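Local coordinates for protein beta-galactosidase BgaB (Bifidobacterium adolescentis, PDB 5VYM) that hydrolyses terminal beta-galactose residues, with high activity on Gal(beta1-4)Gal-containing oligosaccharides, and is represented here by the chain piece that holds its trimerisation domain, at residues W17-Q22 with K28-H33; T7-S12 with H33-W38; L145-A148 with A152-D155; A75-L80 with P111-G116. All coordinates share one frame; numbering follows the deposited sequence.

Interaction 1. Residues W17-Q22 with K28-H33; sequences WATRSQ and KLNHWH
The capped start of helix 31-44 rests against the C-terminal part of helix 13-20, with Thr19 as the hub of the contact. Thr19 OG1 accepts a hydrogen bond from His31 N at 3.1 Å, bent to 145° at the hydrogen, and its weak bond to Ser15 O ties the same hydroxyl back to its own helix. With OG1 beside the backbone N (chi1 -79°) and CG2 anti to it, the methyl branch lies against Asn30, next to the hydroxyl's contact with His31. There it is 3.6 Å from Asn30 CA and 3.8 Å from Asn30 CG, and also brushes the carbonyl of Leu29. Asn30 is the N-cap of helix 31-44: its OD1 receives His33 N at 3.1 Å in a nearly straight bond that arrives from above the amide plane. The other end of this amide, ND2, sits over the centre of the His33 ring, 3.3 Å from its plane. Replacing Thr19 by a valine would probably leave the buried His31 amide without its acceptor. The imidazole of His31 turns away from Thr19, ND1 bonding to Pro67 O and NE2 accepting from Ser12 N, just after strand 7-11.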
loop_
_atom_site.group_PDB
_atom_site.type_symbol
_atom_site.label_atom_id
_atom_site.label_comp_id
_atom_site.label_asym_id
_atom_site.label_seq_id
_atom_site.Cartn_x
_atom_site.Cartn_y
_atom_site.Cartn_z
ATOM N N TRP B 17 7.245 16.230 -20.223
ATOM C CA TRP B 17 8.609 16.711 -20.427
ATOM C C TRP B 17 9.575 15.544 -20.594
ATOM O O TRP B 17 10.423 15.548 -21.493
ATOM C CB TRP B 17 9.033 17.598 -19.257
ATOM C CG TRP B 17 8.135 18.776 -19.026
ATOM C CD1 TRP B 17 7.242 19.315 -19.906
ATOM C CD2 TRP B 17 8.040 19.557 -17.829
ATOM N NE1 TRP B 17 6.599 20.385 -19.330
ATOM C CE2 TRP B 17 7.071 20.553 -18.056
ATOM C CE3 TRP B 17 8.682 19.510 -16.588
ATOM C CZ2 TRP B 17 6.729 21.495 -17.088
ATOM C CZ3 TRP B 17 8.341 20.445 -15.629
ATOM C CH2 TRP B 17 7.373 21.424 -15.884
ATOM N N ALA B 18 9.458 14.531 -19.732
ATOM C CA ALA B 18 10.289 13.340 -19.877
ATOM C C ALA B 18 10.007 12.623 -21.189
ATOM O O ALA B 18 10.904 11.991 -21.758
ATOM C CB ALA B 18 10.071 12.396 -18.693
ATOM N N THR B 19 8.770 12.709 -21.683
ATOM C CA THR B 19 8.439 12.127 -22.980
ATOM C C THR B 19 9.182 12.839 -24.106
ATOM O O THR B 19 9.750 12.197 -24.997
ATOM C CB THR B 19 6.926 12.191 -23.204
ATOM O OG1 THR B 19 6.289 11.131 -22.480
ATOM C CG2 THR B 19 6.589 12.078 -24.683
ATOM N N ARG B 20 9.196 14.174 -24.072
ATOM C CA ARG B 20 9.835 14.958 -25.122
ATOM C C ARG B 20 11.346 14.777 -25.159
ATOM O O ARG B 20 11.962 15.045 -26.198
ATOM C CB ARG B 20 9.511 16.442 -24.939
ATOM C CG ARG B 20 8.041 16.789 -25.069
ATOM C CD ARG B 20 7.801 18.222 -24.628
ATOM N NE ARG B 20 6.421 18.648 -24.832
ATOM C CZ ARG B 20 5.909 19.767 -24.331
ATOM N NH1 ARG B 20 6.666 20.566 -23.590
ATOM N NH2 ARG B 20 4.644 20.084 -24.564
ATOM N N SER B 21 11.957 14.330 -24.059
ATOM C CA SER B 21 13.413 14.276 -23.985
ATOM C C SER B 21 14.017 13.287 -24.974
ATOM O O SER B 21 15.220 13.364 -25.244
ATOM C CB SER B 21 13.859 13.921 -22.564
ATOM O OG SER B 21 13.547 12.575 -22.254
ATOM N N GLN B 22 13.218 12.365 -25.512
ATOM C CA GLN B 22 13.681 11.335 -26.441
ATOM C C GLN B 22 14.733 10.423 -25.814
ATOM O O GLN B 22 15.511 9.785 -26.531
ATOM C CB GLN B 22 14.227 11.954 -27.734
ATOM C CG GLN B 22 13.305 12.965 -28.404
ATOM C CD GLN B 22 12.192 12.310 -29.199
ATOM O OE1 GLN B 22 11.355 11.594 -28.649
ATOM N NE2 GLN B 22 12.181 12.550 -30.505
ATOM N N LYS B 28 7.905 5.278 -28.673
ATOM C CA LYS B 28 6.464 5.082 -28.567
ATOM C C LYS B 28 5.918 5.574 -27.232
ATOM O O LYS B 28 4.721 5.861 -27.133
ATOM C CB LYS B 28 6.127 3.604 -28.774
ATOM C CG LYS B 28 4.640 3.296 -28.903
ATOM C CD LYS B 28 4.012 4.044 -30.067
ATOM C CE LYS B 28 2.592 3.559 -30.330
ATOM N NZ LYS B 28 1.705 3.725 -29.144
ATOM N N LEU B 29 6.766 5.681 -26.211
ATOM C CA LEU B 29 6.354 6.234 -24.925
ATOM C C LEU B 29 6.033 7.713 -25.096
ATOM O O LEU B 29 6.937 8.538 -25.267
ATOM C CB LEU B 29 7.451 6.027 -23.887
ATOM C CG LEU B 29 7.745 4.577 -23.505
ATOM C CD1 LEU B 29 8.951 4.494 -22.580
ATOM C CD2 LEU B 29 6.521 3.942 -22.860
ATOM N N ASN B 30 4.746 8.049 -25.058
ATOM C CA ASN B 30 4.289 9.425 -25.232
ATOM C C ASN B 30 3.128 9.648 -24.274
ATOM O O ASN B 30 2.065 9.040 -24.437
ATOM C CB ASN B 30 3.875 9.691 -26.680
ATOM C CG ASN B 30 3.667 11.166 -26.970
ATOM O OD1 ASN B 30 3.006 11.877 -26.213
ATOM N ND2 ASN B 30 4.236 11.635 -28.076
ATOM N N HIS B 31 3.327 10.520 -23.284
ATOM C CA HIS B 31 2.316 10.698 -22.246
ATOM C C HIS B 31 1.033 11.294 -22.816
ATOM O O HIS B 31 -0.055 10.735 -22.639
ATOM C CB HIS B 31 2.859 11.574 -21.117
ATOM C CG HIS B 31 1.832 11.928 -20.089
ATOM N ND1 HIS B 31 0.915 11.018 -19.610
ATOM C CD2 HIS B 31 1.570 13.095 -19.454
ATOM C CE1 HIS B 31 0.134 11.608 -18.722
ATOM N NE2 HIS B 31 0.511 12.869 -18.609
ATOM N N TRP B 32 1.142 12.434 -23.504
ATOM C CA TRP B 32 -0.061 13.105 -23.990
ATOM C C TRP B 32 -0.775 12.286 -25.057
ATOM O O TRP B 32 -2.010 12.302 -25.122
ATOM C CB TRP B 32 0.275 14.494 -24.532
ATOM C CG TRP B 32 -0.933 15.197 -25.064
ATOM C CD1 TRP B 32 -1.207 15.487 -26.368
ATOM C CD2 TRP B 32 -2.049 15.671 -24.302
ATOM N NE1 TRP B 32 -2.419 16.127 -26.464
ATOM C CE2 TRP B 32 -2.957 16.252 -25.210
ATOM C CE3 TRP B 32 -2.365 15.668 -22.940
ATOM C CZ2 TRP B 32 -4.159 16.822 -24.800
ATOM C CZ3 TRP B 32 -3.559 16.236 -22.535
ATOM C CH2 TRP B 32 -4.442 16.804 -23.463
ATOM N N HIS B 33 -0.027 11.573 -25.902
ATOM C CA HIS B 33 -0.670 10.696 -26.873
ATOM C C HIS B 33 -1.396 9.551 -26.184
ATOM O O HIS B 33 -2.450 9.110 -26.657
ATOM C CB HIS B 33 0.359 10.158 -27.868
ATOM C CG HIS B 33 0.818 11.173 -28.869
ATOM N ND1 HIS B 33 1.570 10.840 -29.974
ATOM C CD2 HIS B 33 0.629 12.512 -28.931
ATOM C CE1 HIS B 33 1.825 11.931 -30.675
ATOM N NE2 HIS B 33 1.265 12.959 -30.064
#

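Interaction 2. Residues T7-S12 with H33-W38; sequences TAILFS and HDVRDW
Ile9 of strand 7-11 plugs into the inner side of helix 31-44, between Val35 and Trp38. The tight part lies at the tip of the isoleucine, where CD1 is 3.5 Å from the carbonyl carbon of Trp38 and 3.6 Å from Trp38 CB, the two side chains crossing at about a right angle. Ile9 CG1 is anti to the carbonyl carbon (chi1 -58°) and carries CD1 toward Trp38, while the Ile9 and Val35 side chains slide past each other in opposite directions, Ile9 CG2 lying 3.8 Å from Val35 CG1. Toward the end of the strand the packing slackens: Val35 CG2 comes only to 4.1 Å from the carbonyl oxygen of Leu10, and the Phe11 ring stays farther off. The indole of Trp38 leads away from Ile9, with Asp34 O at its edge, in the ring plane, and packs on Val65 and Pro67 of its own chain and on Leu217 of the second subunit. On the exposed side of the helix, Arg36 points away from the strand, and its NH2 lies 3.1 Å above the His33 ring plane, toward the rim. The strand and helix segments run almost antiparallel (168°) with their axes 9.2 Å apart. Helix 31-44 then leads into strand 50-53, the parallel neighbour of strand 7-11, which makes this the first beta-alpha-beta crossover of an alpha/beta fold with strand order 2-1-3-4.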
loop_
_atom_site.group_PDB
_atom_site.type_symbol
_atom_site.label_atom_id
_atom_site.label_comp_id
_atom_site.label_asym_id
_atom_site.label_seq_id
_atom_site.Cartn_x
_atom_site.Cartn_y
_atom_site.Cartn_z
ATOM N N THR B 7 -15.048 9.529 -14.511
ATOM C CA THR B 7 -13.676 9.120 -14.775
ATOM C C THR B 7 -12.827 10.337 -15.105
ATOM O O THR B 7 -13.242 11.196 -15.890
ATOM C CB THR B 7 -13.618 8.115 -15.929
ATOM O OG1 THR B 7 -14.505 7.022 -15.659
ATOM C CG2 THR B 7 -12.200 7.584 -16.105
ATOM N N ALA B 8 -11.640 10.403 -14.510
ATOM C CA ALA B 8 -10.668 11.450 -14.789
ATOM C C ALA B 8 -9.383 10.815 -15.297
ATOM O O ALA B 8 -8.828 9.922 -14.651
ATOM C CB ALA B 8 -10.382 12.293 -13.543
ATOM N N ILE B 9 -8.925 11.265 -16.459
ATOM C CA ILE B 9 -7.622 10.877 -16.984
ATOM C C ILE B 9 -6.618 11.937 -16.552
ATOM O O ILE B 9 -6.735 13.105 -16.934
ATOM C CB ILE B 9 -7.658 10.730 -18.511
ATOM C CG1 ILE B 9 -8.703 9.689 -18.912
ATOM C CG2 ILE B 9 -6.283 10.351 -19.042
ATOM C CD1 ILE B 9 -8.881 9.544 -20.402
ATOM N N LEU B 10 -5.642 11.535 -15.744
ATOM C CA LEU B 10 -4.722 12.487 -15.143
ATOM C C LEU B 10 -3.606 12.852 -16.110
ATOM O O LEU B 10 -3.048 11.990 -16.796
ATOM C CB LEU B 10 -4.131 11.921 -13.854
ATOM C CG LEU B 10 -5.144 11.488 -12.794
ATOM C CD1 LEU B 10 -4.432 11.202 -11.484
ATOM C CD2 LEU B 10 -6.230 12.539 -12.609
ATOM N N PHE B 11 -3.281 14.142 -16.157
ATOM C CA PHE B 11 -2.227 14.666 -17.014
ATOM C C PHE B 11 -1.093 15.210 -16.156
ATOM O O PHE B 11 -1.318 16.053 -15.281
ATOM C CB PHE B 11 -2.762 15.762 -17.939
ATOM C CG PHE B 11 -1.688 16.504 -18.678
ATOM C CD1 PHE B 11 -0.929 15.865 -19.645
ATOM C CD2 PHE B 11 -1.438 17.838 -18.407
ATOM C CE1 PHE B 11 0.065 16.543 -20.327
ATOM C CE2 PHE B 11 -0.446 18.524 -19.087
ATOM C CZ PHE B 11 0.306 17.874 -20.049
ATOM N N SER B 12 0.120 14.727 -16.413
ATOM C CA SER B 12 1.322 15.149 -15.702
ATOM C C SER B 12 2.230 15.878 -16.685
ATOM O O SER B 12 2.784 15.259 -17.598
ATOM C CB SER B 12 2.038 13.953 -15.082
ATOM O OG SER B 12 3.338 14.311 -14.645
ATOM N N HIS B 33 -0.027 11.573 -25.902
ATOM C CA HIS B 33 -0.670 10.696 -26.873
ATOM C C HIS B 33 -1.396 9.551 -26.184
ATOM O O HIS B 33 -2.450 9.110 -26.657
ATOM C CB HIS B 33 0.359 10.158 -27.868
ATOM C CG HIS B 33 0.818 11.173 -28.869
ATOM N ND1 HIS B 33 1.570 10.840 -29.974
ATOM C CD2 HIS B 33 0.629 12.512 -28.931
ATOM C CE1 HIS B 33 1.825 11.931 -30.675
ATOM N NE2 HIS B 33 1.265 12.959 -30.064
ATOM N N ASP B 34 -0.857 9.063 -25.065
ATOM C CA ASP B 34 -1.557 8.038 -24.298
ATOM C C ASP B 34 -2.817 8.608 -23.657
ATOM O O ASP B 34 -3.840 7.919 -23.565
ATOM C CB ASP B 34 -0.623 7.449 -23.240
ATOM C CG ASP B 34 -0.927 5.993 -22.933
ATOM O OD1 ASP B 34 -1.866 5.434 -23.539
ATOM O OD2 ASP B 34 -0.221 5.405 -22.086
ATOM N N VAL B 35 -2.763 9.871 -23.225
ATOM C CA VAL B 35 -3.943 10.521 -22.660
ATOM C C VAL B 35 -5.035 10.658 -23.714
ATOM O O VAL B 35 -6.213 10.392 -23.445
ATOM C CB VAL B 35 -3.562 11.887 -22.060
ATOM C CG1 VAL B 35 -4.810 12.664 -21.668
ATOM C CG2 VAL B 35 -2.646 11.704 -20.862
ATOM N N ARG B 36 -4.666 11.075 -24.929
ATOM C CA ARG B 36 -5.660 11.241 -25.987
ATOM C C ARG B 36 -6.296 9.908 -26.365
ATOM O O ARG B 36 -7.510 9.834 -26.589
ATOM C CB ARG B 36 -5.027 11.892 -27.217
ATOM C CG ARG B 36 -4.481 13.288 -26.984
ATOM C CD ARG B 36 -4.086 13.949 -28.297
ATOM N NE ARG B 36 -3.262 13.076 -29.130
ATOM C CZ ARG B 36 -2.585 13.486 -30.198
ATOM N NH1 ARG B 36 -2.625 14.761 -30.562
ATOM N NH2 ARG B 36 -1.863 12.625 -30.900
ATOM N N ASP B 37 -5.490 8.846 -26.446
ATOM C CA ASP B 37 -6.030 7.535 -26.791
ATOM C C ASP B 37 -7.029 7.056 -25.745
ATOM O O ASP B 37 -8.091 6.524 -26.088
ATOM C CB ASP B 37 -4.894 6.525 -26.956
ATOM C CG ASP B 37 -4.102 6.741 -28.232
ATOM O OD1 ASP B 37 -4.462 7.649 -29.011
ATOM O OD2 ASP B 37 -3.121 6.001 -28.456
ATOM N N TRP B 38 -6.709 7.239 -24.461
ATOM C CA TRP B 38 -7.656 6.875 -23.414
ATOM C C TRP B 38 -8.892 7.765 -23.442
ATOM O O TRP B 38 -9.994 7.300 -23.128
ATOM C CB TRP B 38 -6.982 6.941 -22.044
ATOM C CG TRP B 38 -6.176 5.722 -21.707
ATOM C CD1 TRP B 38 -4.856 5.509 -21.981
ATOM C CD2 TRP B 38 -6.640 4.547 -21.030
ATOM N NE1 TRP B 38 -4.469 4.275 -21.516
ATOM C CE2 TRP B 38 -5.546 3.665 -20.928
ATOM C CE3 TRP B 38 -7.874 4.156 -20.501
ATOM C CZ2 TRP B 38 -5.649 2.415 -20.319
ATOM C CZ3 TRP B 38 -7.974 2.915 -19.896
ATOM C CH2 TRP B 38 -6.869 2.060 -19.810
#

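Interaction 3. Residues L145-A148 with A152-D155; sequences LSSA and AALD
Asp155 OD1 is gripped by two groups of strand 143-147: the backbone N of Ser147, at 2.9 Å and nearly straight (165°), and more weakly Ser146 OG at 3.3 Å. The amide meets the syn side of the carboxylate but lies 33° out of its plane. CG of Asp155 is anti to the carbonyl carbon (chi1 -77°), which swings the acid back toward the strand. Were Asp155 a leucine, the Ser147 amide would probably lose its acceptor and the end of the strand would be less firmly tied to the loop. A second bond runs the opposite way, from Leu154 N to Ser147 OG at 3.0 Å, and is bent at the hydrogen. Ser147 thus gives its amide to Asp155 and takes Leu154 with its hydroxyl, so that its backbone N and its side chain both hold the returning loop. Beside them Leu154 CB lies 3.7 Å from Ser147 OG, and Leu154 O is bonded by Thr157 OG1. The loop joins two antiparallel neighbours, strands 143-147 and 158-163, and its apolar side is folded inward: Leu154 packs on Ala177 and Val195 of the sheet and on Leu220 of helix 214-225, while Ala153 touches Ala223 of that helix.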
loop_
_atom_site.group_PDB
_atom_site.type_symbol
_atom_site.label_atom_id
_atom_site.label_comp_id
_atom_site.label_asym_id
_atom_site.label_seq_id
_atom_site.Cartn_x
_atom_site.Cartn_y
_atom_site.Cartn_z
ATOM N N LEU B 145 6.469 11.225 26.473
ATOM C CA LEU B 145 5.481 11.367 25.415
ATOM C C LEU B 145 4.522 12.499 25.754
ATOM O O LEU B 145 4.298 12.815 26.926
ATOM C CB LEU B 145 4.689 10.069 25.212
ATOM C CG LEU B 145 5.310 8.923 24.407
ATOM C CD1 LEU B 145 6.469 8.270 25.144
ATOM C CD2 LEU B 145 4.245 7.893 24.065
ATOM N N SER B 146 3.954 13.106 24.715
ATOM C CA SER B 146 2.944 14.140 24.877
ATOM C C SER B 146 1.825 13.896 23.878
ATOM O O SER B 146 2.081 13.556 22.719
ATOM C CB SER B 146 3.530 15.544 24.682
ATOM O OG SER B 146 2.545 16.540 24.892
ATOM N N SER B 147 0.587 14.065 24.333
ATOM C CA SER B 147 -0.568 13.818 23.478
ATOM C C SER B 147 -0.682 14.917 22.428
ATOM O O SER B 147 -0.708 16.106 22.761
ATOM C CB SER B 147 -1.840 13.739 24.317
ATOM O OG SER B 147 -1.851 12.568 25.114
ATOM N N ALA B 148 -0.743 14.519 21.156
ATOM C CA ALA B 148 -0.876 15.487 20.078
ATOM C C ALA B 148 -2.303 15.995 19.925
ATOM O O ALA B 148 -2.517 17.011 19.254
ATOM C CB ALA B 148 -0.398 14.880 18.758
ATOM N N ALA B 152 -4.969 14.745 26.353
ATOM C CA ALA B 152 -3.936 14.755 27.390
ATOM C C ALA B 152 -3.838 13.401 28.088
ATOM O O ALA B 152 -3.513 13.318 29.275
ATOM C CB ALA B 152 -4.184 15.872 28.408
ATOM N N ALA B 153 -4.120 12.330 27.344
ATOM C CA ALA B 153 -4.178 10.995 27.928
ATOM C C ALA B 153 -2.785 10.436 28.190
ATOM O O ALA B 153 -2.481 10.005 29.308
ATOM C CB ALA B 153 -4.967 10.060 27.011
ATOM N N LEU B 154 -1.927 10.434 27.174
ATOM C CA LEU B 154 -0.598 9.850 27.279
ATOM C C LEU B 154 0.437 10.819 27.838
ATOM O O LEU B 154 1.636 10.532 27.766
ATOM C CB LEU B 154 -0.141 9.337 25.911
ATOM C CG LEU B 154 -0.996 8.223 25.303
ATOM C CD1 LEU B 154 -0.397 7.739 23.990
ATOM C CD2 LEU B 154 -1.150 7.072 26.283
ATOM N N ASP B 155 0.006 11.951 28.389
ATOM C CA ASP B 155 0.946 12.899 28.971
ATOM C C ASP B 155 1.619 12.301 30.200
ATOM O O ASP B 155 0.998 11.574 30.981
ATOM C CB ASP B 155 0.234 14.200 29.340
ATOM C CG ASP B 155 -0.045 15.072 28.134
ATOM O OD1 ASP B 155 0.660 14.921 27.114
ATOM O OD2 ASP B 155 -0.963 15.915 28.207
#

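Interaction 4. Residues A75-L80 with P111-G116; sequences ADTQRL and PGAGDG
A type II beta turn from Gly112 to Asp115, closed by Asp115 N to Gly112 O at 3.1 Å, presents its corner to helix 74-85, with Gly114 CA 5.7 Å from Thr77 CA. Thr77 alone reaches across, and its two branches both touch the corner. OG1 lies 3.6 Å from Ala113 CB, and its hydrogen bond goes back along the helix to Ser73 O. CG2 is anti to the backbone N (OG1 at chi1 -53°), which sets it 3.8 Å from Ala113 O and 3.9 Å from Gly114 CA. A CB on Gly114 would clash with this methyl group, and the left-handed backbone there (phi 84°) would also jam it against the preceding carbonyl oxygen, which by itself calls for glycine. These are van der Waals contacts over a small area; Leu117 of helix 117-122 packs on Thr77 as well. Away from the turn, Arg79 NH1 forms a salt bridge with Asp76 OD1 at 3.2 Å, which lies in the guanidinium plane while the arginine stands above the carboxylate plane. The same guanidinium also bonds Leu54 O and Tyr56 O. Asp115 points off the turn to a salt bridge with Arg125 of the second subunit. The site is a glycine-containing type II turn leading to Gly116, the N-cap of helix 117-122, docked on the side of helix 74-85.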
loop_
_atom_site.group_PDB
_atom_site.type_symbol
_atom_site.label_atom_id
_atom_site.label_comp_id
_atom_site.label_asym_id
_atom_site.label_seq_id
_atom_site.Cartn_x
_atom_site.Cartn_y
_atom_site.Cartn_z
ATOM N N ALA B 75 4.384 11.814 -2.751
ATOM C CA ALA B 75 3.138 12.406 -2.278
ATOM C C ALA B 75 1.985 12.103 -3.226
ATOM O O ALA B 75 0.852 11.880 -2.785
ATOM C CB ALA B 75 3.307 13.914 -2.104
ATOM N N ASP B 76 2.252 12.086 -4.533
ATOM C CA ASP B 76 1.190 11.791 -5.490
ATOM C C ASP B 76 0.819 10.313 -5.468
ATOM O O ASP B 76 -0.358 9.963 -5.619
ATOM C CB ASP B 76 1.605 12.230 -6.894
ATOM C CG ASP B 76 1.492 13.732 -7.093
ATOM O OD1 ASP B 76 0.744 14.381 -6.328
ATOM O OD2 ASP B 76 2.142 14.264 -8.017
ATOM N N THR B 77 1.804 9.431 -5.286
ATOM C CA THR B 77 1.491 8.017 -5.100
ATOM C C THR B 77 0.655 7.812 -3.843
ATOM O O THR B 77 -0.256 6.975 -3.818
ATOM C CB THR B 77 2.780 7.194 -5.032
ATOM O OG1 THR B 77 3.589 7.472 -6.181
ATOM C CG2 THR B 77 2.465 5.708 -5.004
ATOM N N GLN B 78 0.940 8.587 -2.792
ATOM C CA GLN B 78 0.137 8.521 -1.576
ATOM C C GLN B 78 -1.282 9.020 -1.825
ATOM O O GLN B 78 -2.241 8.489 -1.250
ATOM C CB GLN B 78 0.807 9.331 -0.465
ATOM C CG GLN B 78 0.078 9.286 0.870
ATOM C CD GLN B 78 0.031 7.893 1.461
ATOM O OE1 GLN B 78 1.043 7.195 1.517
ATOM N NE2 GLN B 78 -1.151 7.475 1.898
ATOM N N ARG B 79 -1.438 10.039 -2.676
ATOM C CA ARG B 79 -2.776 10.530 -2.995
ATOM C C ARG B 79 -3.602 9.461 -3.697
ATOM O O ARG B 79 -4.806 9.332 -3.448
ATOM C CB ARG B 79 -2.689 11.789 -3.858
ATOM C CG ARG B 79 -2.146 13.015 -3.139
ATOM C CD ARG B 79 -1.963 14.171 -4.110
ATOM N NE ARG B 79 -3.232 14.606 -4.686
ATOM C CZ ARG B 79 -3.346 15.229 -5.856
ATOM N NH1 ARG B 79 -2.265 15.477 -6.584
ATOM N NH2 ARG B 79 -4.540 15.591 -6.303
ATOM N N LEU B 80 -2.971 8.684 -4.581
ATOM C CA LEU B 80 -3.674 7.582 -5.231
ATOM C C LEU B 80 -4.056 6.503 -4.226
ATOM O O LEU B 80 -5.166 5.961 -4.281
ATOM C CB LEU B 80 -2.812 6.989 -6.345
ATOM C CG LEU B 80 -2.540 7.870 -7.564
ATOM C CD1 LEU B 80 -1.518 7.204 -8.467
ATOM C CD2 LEU B 80 -3.826 8.144 -8.322
ATOM N N PRO B 111 6.119 -1.754 -10.611
ATOM C CA PRO B 111 6.447 -0.327 -10.752
ATOM C C PRO B 111 6.974 0.254 -9.442
ATOM O O PRO B 111 6.499 -0.119 -8.371
ATOM C CB PRO B 111 5.109 0.314 -11.146
ATOM C CG PRO B 111 4.076 -0.629 -10.665
ATOM C CD PRO B 111 4.678 -2.003 -10.782
ATOM N N GLY B 112 7.946 1.158 -9.531
ATOM C CA GLY B 112 8.685 1.583 -8.359
ATOM C C GLY B 112 8.113 2.733 -7.567
ATOM O O GLY B 112 8.581 2.982 -6.452
ATOM N N ALA B 113 7.119 3.440 -8.101
ATOM C CA ALA B 113 6.606 4.633 -7.435
ATOM C C ALA B 113 6.077 4.301 -6.044
ATOM O O ALA B 113 5.313 3.348 -5.865
ATOM C CB ALA B 113 5.506 5.276 -8.277
ATOM N N GLY B 114 6.495 5.091 -5.057
ATOM C CA GLY B 114 6.043 4.908 -3.694
ATOM C C GLY B 114 6.801 3.876 -2.891
ATOM O O GLY B 114 6.354 3.529 -1.790
ATOM N N ASP B 115 7.929 3.377 -3.401
ATOM C CA ASP B 115 8.742 2.375 -2.711
ATOM C C ASP B 115 7.904 1.147 -2.347
ATOM O O ASP B 115 7.952 0.637 -1.226
ATOM C CB ASP B 115 9.417 2.979 -1.474
ATOM C CG ASP B 115 10.509 2.087 -0.908
ATOM O OD1 ASP B 115 11.435 1.722 -1.664
ATOM O OD2 ASP B 115 10.444 1.757 0.296
ATOM N N GLY B 116 7.123 0.677 -3.316
ATOM C CA GLY B 116 6.251 -0.464 -3.132
ATOM C C GLY B 116 4.786 -0.118 -2.987
ATOM O O GLY B 116 3.943 -1.019 -3.085
#

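How the interactions relate
From the N terminus, strand 7-11 opens interaction 2, which closes when helix 31-44 returns against it. Interaction 1 falls within that loop, joining helix 13-20 to the start of the same helix 31-44, and the two share His33 and touch through His31 and the end of the 7-12 segment. Interaction 4 follows in series, closing a loop from helix 74-85 over strand 89-93 to the turn before helix 117-122; its nearest atoms come to about 4 Å of interaction 2, and both meet the second subunit. Interaction 3 comes last, a short closure between strand 143-147 and the loop leading to strand 158-163. Its centre lies about 46 Å from that of interaction 2, on the opposite side of the chain's centre.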